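Local coordinates for protein AncCDT-1 (Synthetic construct, PDB 5T0W) that binds arginine and probably serves in amino-acid transport as a periplasmic-type solute-binding protein, an ancestral precursor of cyclohexadienyl dehydratase, at residues 75-79 against 80-84; 219-222 against 223-227; 228-231 against 232-235. One frame throughout, in Å; residues are numbered along the deposited sequence.

Contact 1: 75-79 against 80-84; sequences IPALQ and TGKFD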
loop_
_atom_site.group_PDB
_atom_site.type_symbol
_atom_site.label_atom_id
_atom_site.label_comp_id
_atom_site.label_asym_id
_atom_site.label_seq_id
_atom_site.Cartn_x
_atom_site.Cartn_y
_atom_site.Cartn_z
ATOM N N ILE A 75 8.620 2.465 -7.947
ATOM C CA ILE A 75 9.900 3.020 -7.537
ATOM C C ILE A 75 10.730 3.524 -8.727
ATOM O O ILE A 75 11.295 4.616 -8.674
ATOM C CB ILE A 75 10.702 2.032 -6.689
ATOM C CG1 ILE A 75 10.061 1.970 -5.313
ATOM C CG2 ILE A 75 12.155 2.461 -6.585
ATOM C CD1 ILE A 75 10.714 1.005 -4.363
ATOM N N PRO A 76 10.815 2.739 -9.804
ATOM C CA PRO A 76 11.485 3.310 -10.995
ATOM C C PRO A 76 10.836 4.594 -11.515
ATOM O O PRO A 76 11.536 5.489 -12.005
ATOM C CB PRO A 76 11.370 2.182 -12.032
ATOM C CG PRO A 76 11.382 0.937 -11.201
ATOM C CD PRO A 76 10.665 1.275 -9.905
ATOM N N ALA A 77 9.507 4.667 -11.457
ATOM C CA ALA A 77 8.805 5.847 -11.911
ATOM C C ALA A 77 9.206 7.044 -11.052
ATOM O O ALA A 77 9.404 8.143 -11.568
ATOM C CB ALA A 77 7.311 5.635 -11.857
ATOM N N LEU A 78 9.363 6.806 -9.754
ATOM C CA LEU A 78 9.733 7.847 -8.830
ATOM C C LEU A 78 11.154 8.292 -9.111
ATOM O O LEU A 78 11.407 9.488 -9.281
ATOM C CB LEU A 78 9.650 7.347 -7.388
ATOM C CG LEU A 78 10.267 8.284 -6.352
ATOM C CD1 LEU A 78 9.513 9.592 -6.323
ATOM C CD2 LEU A 78 10.314 7.630 -4.993
ATOM N N GLN A 79 12.069 7.323 -9.207
ATOM C CA GLN A 79 13.482 7.614 -9.464
ATOM C C GLN A 79 13.730 8.348 -10.779
ATOM O O GLN A 79 14.733 9.048 -10.896
ATOM C CB GLN A 79 14.327 6.344 -9.467
ATOM C CG GLN A 79 14.754 5.859 -8.110
ATOM C CD GLN A 79 15.274 4.429 -8.136
ATOM O OE1 GLN A 79 15.019 3.663 -9.077
ATOM N NE2 GLN A 79 16.019 4.054 -7.093
ATOM N N THR A 80 12.860 8.181 -11.770
ATOM C CA THR A 80 13.043 8.854 -13.075
ATOM C C THR A 80 12.141 10.074 -13.189
ATOM O O THR A 80 11.897 10.558 -14.272
ATOM C CB THR A 80 12.781 7.896 -14.268
ATOM O OG1 THR A 80 11.413 7.470 -14.241
ATOM C CG2 THR A 80 13.702 6.666 -14.188
ATOM N N GLY A 81 11.647 10.558 -12.066
ATOM C CA GLY A 81 10.957 11.829 -12.039
ATOM C C GLY A 81 9.579 11.877 -12.640
ATOM O O GLY A 81 9.157 12.923 -13.102
ATOM N N LYS A 82 8.856 10.771 -12.644
ATOM C CA LYS A 82 7.470 10.791 -13.127
ATOM C C LYS A 82 6.524 11.470 -12.147
ATOM O O LYS A 82 5.431 11.896 -12.522
ATOM C CB LYS A 82 6.977 9.377 -13.423
ATOM C CG LYS A 82 7.743 8.711 -14.558
ATOM C CD LYS A 82 6.796 8.148 -15.586
ATOM C CE LYS A 82 7.583 7.626 -16.774
ATOM N NZ LYS A 82 7.948 8.749 -17.695
ATOM N N PHE A 83 6.946 11.558 -10.891
ATOM C CA PHE A 83 6.212 12.287 -9.900
ATOM C C PHE A 83 7.158 12.582 -8.749
ATOM O O PHE A 83 8.277 12.104 -8.731
ATOM C CB PHE A 83 4.989 11.481 -9.425
ATOM C CG PHE A 83 5.290 10.041 -9.124
ATOM C CD1 PHE A 83 5.990 9.696 -7.995
ATOM C CD2 PHE A 83 4.857 9.033 -9.976
ATOM C CE1 PHE A 83 6.269 8.374 -7.713
ATOM C CE2 PHE A 83 5.136 7.706 -9.715
ATOM C CZ PHE A 83 5.849 7.374 -8.572
ATOM N N ASP A 84 6.680 13.334 -7.756
ATOM C CA ASP A 84 7.540 13.753 -6.645
ATOM C C ASP A 84 7.557 12.855 -5.454
ATOM O O ASP A 84 8.534 12.843 -4.734
ATOM C CB ASP A 84 7.092 15.115 -6.156
ATOM C CG ASP A 84 6.994 16.095 -7.261
ATOM O OD1 ASP A 84 8.026 16.256 -7.965
ATOM O OD2 ASP A 84 5.897 16.667 -7.428
#

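Contact 2: 219-222 against 223-227; sequences ELLN and WVNNW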
loop_
_atom_site.group_PDB
_atom_site.type_symbol
_atom_site.label_atom_id
_atom_site.label_comp_id
_atom_site.label_asym_id
_atom_site.label_seq_id
_atom_site.Cartn_x
_atom_site.Cartn_y
_atom_site.Cartn_z
ATOM N N GLU A 219 15.473 18.586 1.944
ATOM C CA GLU A 219 14.495 19.685 2.119
ATOM C C GLU A 219 13.077 19.120 2.065
ATOM O O GLU A 219 12.284 19.318 2.988
ATOM C CB GLU A 219 14.668 20.803 1.059
ATOM C CG GLU A 219 15.704 21.862 1.410
ATOM C CD GLU A 219 15.965 22.847 0.275
ATOM O OE1 GLU A 219 17.129 22.930 -0.185
ATOM O OE2 GLU A 219 15.012 23.507 -0.199
ATOM N N LEU A 220 12.801 18.359 1.013
ATOM C CA LEU A 220 11.484 17.729 0.830
ATOM C C LEU A 220 11.187 16.710 1.909
ATOM O O LEU A 220 10.099 16.698 2.483
ATOM C CB LEU A 220 11.404 17.078 -0.546
ATOM C CG LEU A 220 10.044 16.505 -0.930
ATOM C CD1 LEU A 220 8.973 17.575 -0.922
ATOM C CD2 LEU A 220 10.134 15.841 -2.298
ATOM N N LEU A 221 12.186 15.902 2.240
ATOM C CA LEU A 221 12.031 14.899 3.304
ATOM C C LEU A 221 11.697 15.534 4.650
ATOM O O LEU A 221 10.779 15.098 5.337
ATOM C CB LEU A 221 13.283 14.035 3.437
ATOM C CG LEU A 221 13.167 12.898 4.456
ATOM C CD1 LEU A 221 11.910 12.076 4.231
ATOM C CD2 LEU A 221 14.395 11.993 4.432
ATOM N N ASN A 222 12.453 16.570 5.010
ATOM C CA ASN A 222 12.204 17.307 6.262
ATOM C C ASN A 222 10.825 17.936 6.262
ATOM O O ASN A 222 10.127 17.915 7.262
ATOM C CB ASN A 222 13.265 18.368 6.474
ATOM C CG ASN A 222 14.650 17.769 6.654
ATOM O OD1 ASN A 222 14.802 16.580 6.944
ATOM N ND2 ASN A 222 15.675 18.598 6.480
ATOM N N TRP A 223 10.434 18.467 5.111
ATOM C CA TRP A 223 9.143 19.123 4.984
ATOM C C TRP A 223 8.025 18.120 5.232
ATOM O O TRP A 223 7.158 18.321 6.096
ATOM C CB TRP A 223 9.005 19.700 3.584
ATOM C CG TRP A 223 7.806 20.469 3.426
ATOM C CD1 TRP A 223 6.526 19.999 3.378
ATOM C CD2 TRP A 223 7.729 21.894 3.299
ATOM N NE1 TRP A 223 5.655 21.049 3.217
ATOM C CE2 TRP A 223 6.373 22.219 3.173
ATOM C CE3 TRP A 223 8.684 22.924 3.274
ATOM C CZ2 TRP A 223 5.950 23.507 3.048
ATOM C CZ3 TRP A 223 8.256 24.201 3.135
ATOM C CH2 TRP A 223 6.900 24.489 3.018
ATOM N N VAL A 224 8.089 17.004 4.518
ATOM C CA VAL A 224 7.139 15.924 4.717
ATOM C C VAL A 224 7.104 15.511 6.199
ATOM O O VAL A 224 6.030 15.456 6.799
ATOM C CB VAL A 224 7.470 14.702 3.832
ATOM C CG1 VAL A 224 6.583 13.513 4.181
ATOM C CG2 VAL A 224 7.300 15.051 2.371
ATOM N N ASN A 225 8.266 15.237 6.787
ATOM C CA ASN A 225 8.280 14.808 8.171
ATOM C C ASN A 225 7.710 15.880 9.084
ATOM O O ASN A 225 6.964 15.564 9.996
ATOM C CB ASN A 225 9.667 14.378 8.646
ATOM C CG ASN A 225 10.051 13.008 8.129
ATOM O OD1 ASN A 225 9.203 12.118 7.950
ATOM N ND2 ASN A 225 11.323 12.844 7.825
ATOM N N ASN A 226 8.045 17.141 8.839
ATOM C CA ASN A 226 7.531 18.184 9.664
ATOM C C ASN A 226 6.003 18.190 9.576
ATOM O O ASN A 226 5.316 18.293 10.595
ATOM C CB ASN A 226 8.089 19.557 9.233
ATOM C CG ASN A 226 9.514 19.791 9.698
ATOM O OD1 ASN A 226 9.976 19.188 10.670
ATOM N ND2 ASN A 226 10.208 20.709 9.025
ATOM N N TRP A 227 5.509 18.075 8.345
ATOM C CA TRP A 227 4.086 18.172 8.044
ATOM C C TRP A 227 3.327 17.065 8.748
ATOM O O TRP A 227 2.265 17.281 9.297
ATOM C CB TRP A 227 3.874 18.080 6.509
ATOM C CG TRP A 227 2.560 17.550 6.132
ATOM C CD1 TRP A 227 1.381 18.184 6.218
ATOM C CD2 TRP A 227 2.287 16.245 5.636
ATOM N NE1 TRP A 227 0.367 17.360 5.800
ATOM C CE2 TRP A 227 0.896 16.153 5.456
ATOM C CE3 TRP A 227 3.077 15.127 5.354
ATOM C CZ2 TRP A 227 0.265 14.990 4.989
ATOM C CZ3 TRP A 227 2.449 13.963 4.870
ATOM C CH2 TRP A 227 1.046 13.916 4.692
#

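Contact 3: 228-231 against 232-235; sequences LKQM and KKDG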
loop_
_atom_site.group_PDB
_atom_site.type_symbol
_atom_site.label_atom_id
_atom_site.label_comp_id
_atom_site.label_asym_id
_atom_site.label_seq_id
_atom_site.Cartn_x
_atom_site.Cartn_y
_atom_site.Cartn_z
ATOM N N LEU A 228 3.876 15.866 8.666
ATOM C CA LEU A 228 3.291 14.700 9.248
ATOM C C LEU A 228 3.282 14.866 10.743
ATOM O O LEU A 228 2.269 14.637 11.394
ATOM C CB LEU A 228 4.106 13.463 8.848
ATOM C CG LEU A 228 3.599 12.109 9.326
ATOM C CD1 LEU A 228 2.147 11.876 8.901
ATOM C CD2 LEU A 228 4.509 11.013 8.781
ATOM N N LYS A 229 4.420 15.245 11.298
ATOM C CA LYS A 229 4.546 15.516 12.731
ATOM C C LYS A 229 3.426 16.431 13.218
ATOM O O LYS A 229 2.771 16.172 14.212
ATOM C CB LYS A 229 5.896 16.172 12.963
ATOM C CG LYS A 229 6.526 15.920 14.300
ATOM C CD LYS A 229 7.883 16.579 14.331
ATOM C CE LYS A 229 9.010 15.814 13.548
ATOM N NZ LYS A 229 10.080 15.264 14.443
ATOM N N GLN A 230 3.220 17.504 12.476
ATOM C CA GLN A 230 2.185 18.490 12.757
ATOM C C GLN A 230 0.779 17.885 12.794
ATOM O O GLN A 230 -0.009 18.248 13.642
ATOM C CB GLN A 230 2.261 19.645 11.733
ATOM C CG GLN A 230 1.161 20.692 11.838
ATOM C CD GLN A 230 1.196 21.442 13.135
ATOM O OE1 GLN A 230 2.262 21.628 13.729
ATOM N NE2 GLN A 230 0.023 21.817 13.637
ATOM N N MET A 231 0.461 17.004 11.865
ATOM C CA MET A 231 -0.882 16.437 11.780
ATOM C C MET A 231 -1.187 15.461 12.894
ATOM O O MET A 231 -2.341 15.295 13.286
ATOM C CB MET A 231 -1.064 15.729 10.443
ATOM C CG MET A 231 -1.253 16.661 9.266
ATOM S SD MET A 231 -1.648 15.615 7.848
ATOM C CE MET A 231 -3.441 15.624 7.890
ATOM N N LYS A 232 -0.155 14.793 13.383
ATOM C CA LYS A 232 -0.288 13.891 14.514
ATOM C C LYS A 232 -0.406 14.642 15.808
ATOM O O LYS A 232 -1.049 14.161 16.754
ATOM C CB LYS A 232 0.909 12.964 14.615
ATOM C CG LYS A 232 1.034 12.034 13.421
ATOM C CD LYS A 232 1.858 10.814 13.750
ATOM C CE LYS A 232 1.960 9.908 12.552
ATOM N NZ LYS A 232 2.588 8.625 12.913
ATOM N N LYS A 233 0.168 15.840 15.841
ATOM C CA LYS A 233 0.080 16.716 17.006
ATOM C C LYS A 233 -1.292 17.378 17.162
ATOM O O LYS A 233 -1.774 17.548 18.285
ATOM C CB LYS A 233 1.132 17.810 16.892
ATOM C CG LYS A 233 1.243 18.755 18.092
ATOM C CD LYS A 233 1.851 20.065 17.627
ATOM C CE LYS A 233 2.471 20.846 18.707
ATOM N NZ LYS A 233 1.941 20.517 20.036
ATOM N N ASP A 234 -1.912 17.771 16.051
ATOM C CA ASP A 234 -3.059 18.705 16.106
ATOM C C ASP A 234 -4.411 18.056 15.823
ATOM O O ASP A 234 -5.368 18.736 15.470
ATOM C CB ASP A 234 -2.812 19.868 15.133
ATOM C CG ASP A 234 -2.851 19.442 13.694
ATOM O OD1 ASP A 234 -3.126 18.250 13.470
ATOM O OD2 ASP A 234 -2.660 20.299 12.789
ATOM N N GLY A 235 -4.474 16.732 15.932
ATOM C CA GLY A 235 -5.718 15.995 15.751
ATOM C C GLY A 235 -6.097 15.621 14.332
ATOM O O GLY A 235 -6.918 14.719 14.145
#

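Contact 1: 75-79 against 80-84
Pro76 O is gripped twice by Thr80: by Thr80 OG1 at 3.0 Å and by Thr80 N at 3.0 Å, the two donors arriving from opposite faces of the carbonyl plane. A chi1 of 63° sets Thr80 OG1 between the backbone N and the carbonyl carbon, which folds the hydroxyl back to Pro76 O. Thr80 then leaves helical geometry, and Gly81, with phi of 73°, is the C-prime residue of a Schellman motif. Its two bonds run from Lys82 N to Ala77 O (2.9 Å) and from Gly81 N to Leu78 O (3.0 Å); the second donor stands well above the carbonyl plane. Beyond this cap the Phe83 ring swings back against the helix. Phe83 CE2 meets Ala77 CB at 3.7 Å and Phe83 CE1 lies 3.5 Å from Leu78 CB, an oblique approach, while Ala77 C lies over one ring face. Arg214 NH1 donates to Leu78 O, alongside Gly81 N, and to Phe83 O; Asp84 forms a salt bridge with Arg22. The chemistry is that of a helix C-terminus where donors of the turn meet the carbonyls of Pro76, Ala77 and Leu78, Arg214 adding to the last, with the buried Phe83 ring packed on Ala77 and Leu78.

Contact 2: 219-222 against 223-227
Helix 218-233, close to the C-terminus of this family 3 solute-binding protein, supplies both segments, and the contact is one regular alpha-helical turn following another. Four successive i to i+4 backbone bonds establish this: Trp223 N to Glu219 O, Val224 N to Leu220 O at 2.9 Å, Asn225 N to Leu221 O at 2.9 Å, and Asn226 N to Asn222 O at 2.7 Å. The bond to Leu220 O is almost straight, with an N-H...O angle of 178°.

Side chains one turn apart also meet, on two neighbouring flanks. On the first, Val224 CG2 and Leu220 CD1 make a loose apolar approach at 4.5 Å. Leu220 also packs on Ile19 of helix 15-22 and on Ile213 of strand 207-213, so this flank faces the body of the domain. Trp223 and Trp227 pack on helix 48-60, touching Glu59 in both cases; Trp223 reaches Leu60 there as well, and Trp227 reaches Leu56.

On the second flank Leu221 and Asn225 cross obliquely. Asn225 CG stands anti to its carbonyl carbon (chi1 -76°), which carries the amide back along the helix toward Leu221. The carboxamide oxygen is engaged by the backbone N of Asp104, tying the helix to the loop there. Its nitrogen is turned to the leucine: Asn225 ND2 lies 3.7 Å from Leu221 CD1, a van der Waals contact of the amide with the methyl branch.

Contact 3: 228-231 against 232-235
Gln230 and Asp234 make the polar side-chain contact at the end of helix 218-233. Gln230 NE2 donates to Asp234 OD2 at 3.2 Å with an N-H...O angle of 148°, reaching the oxygen from above the carboxylate plane; amide and carboxylate are nearly perpendicular, 84° apart. The glutamine chain is bent at chi2 (64°), which turns its amide toward the aspartate. The other carboxylate oxygen, Asp234 OD1, accepts from Thr236 N, at the start of helix 236-245.

Among backbone bonds, Lys232 N to Leu228 O (3.1 Å) and Lys233 N to Lys229 O (3.1 Å) continue the alpha pattern. Lys232 N and Lys233 N each add a weak i to i+3 bond, to Lys229 O and Gln230 O, and the i to i+4 bond from Asp234 N to Gln230 O is itself weak at 3.1 Å.

Apolar contact is slight. Lys232 CE passes Leu228 CD1 at 4.2 Å, while the extended lysine carries on to a cation-pi contact with Tyr237. Met231 turns to helix 48-60, where it touches Leu52 and Ala55.

Gly235, with positive phi, occupies the N-cap position of the next helix. Asp234 therefore serves both sides of the junction, one oxygen held by the outgoing helix and the other by the incoming one; its negative charge near the N-terminus of helix 236-245 would be expected to interact favourably with that helix's dipole.

In the fold
Contacts 2 and 3 are consecutive portions of helix 218-233, their centres 13 Å apart: contact 2 lies in its regular body, contact 3 at its end, where the chain turns into helix 236-245. Contact 1 ends a different helix, 74-79, yet meets contact 2 through Asp84 O and Leu220 CD2 at 4.2 Å, with their centres 18 Å apart. Contact 3 stays clear of contact 1, the nearest atoms being about 14 Å apart. Helix 15-22 is touched by Asp84 and by Leu220, helix 48-60 from both contact 2 and contact 3. Contact 1 lies near the arginine pocket: the side chain of Phe83 is about 11 Å from the ligand and Ile75 touches Met90, which lines the pocket.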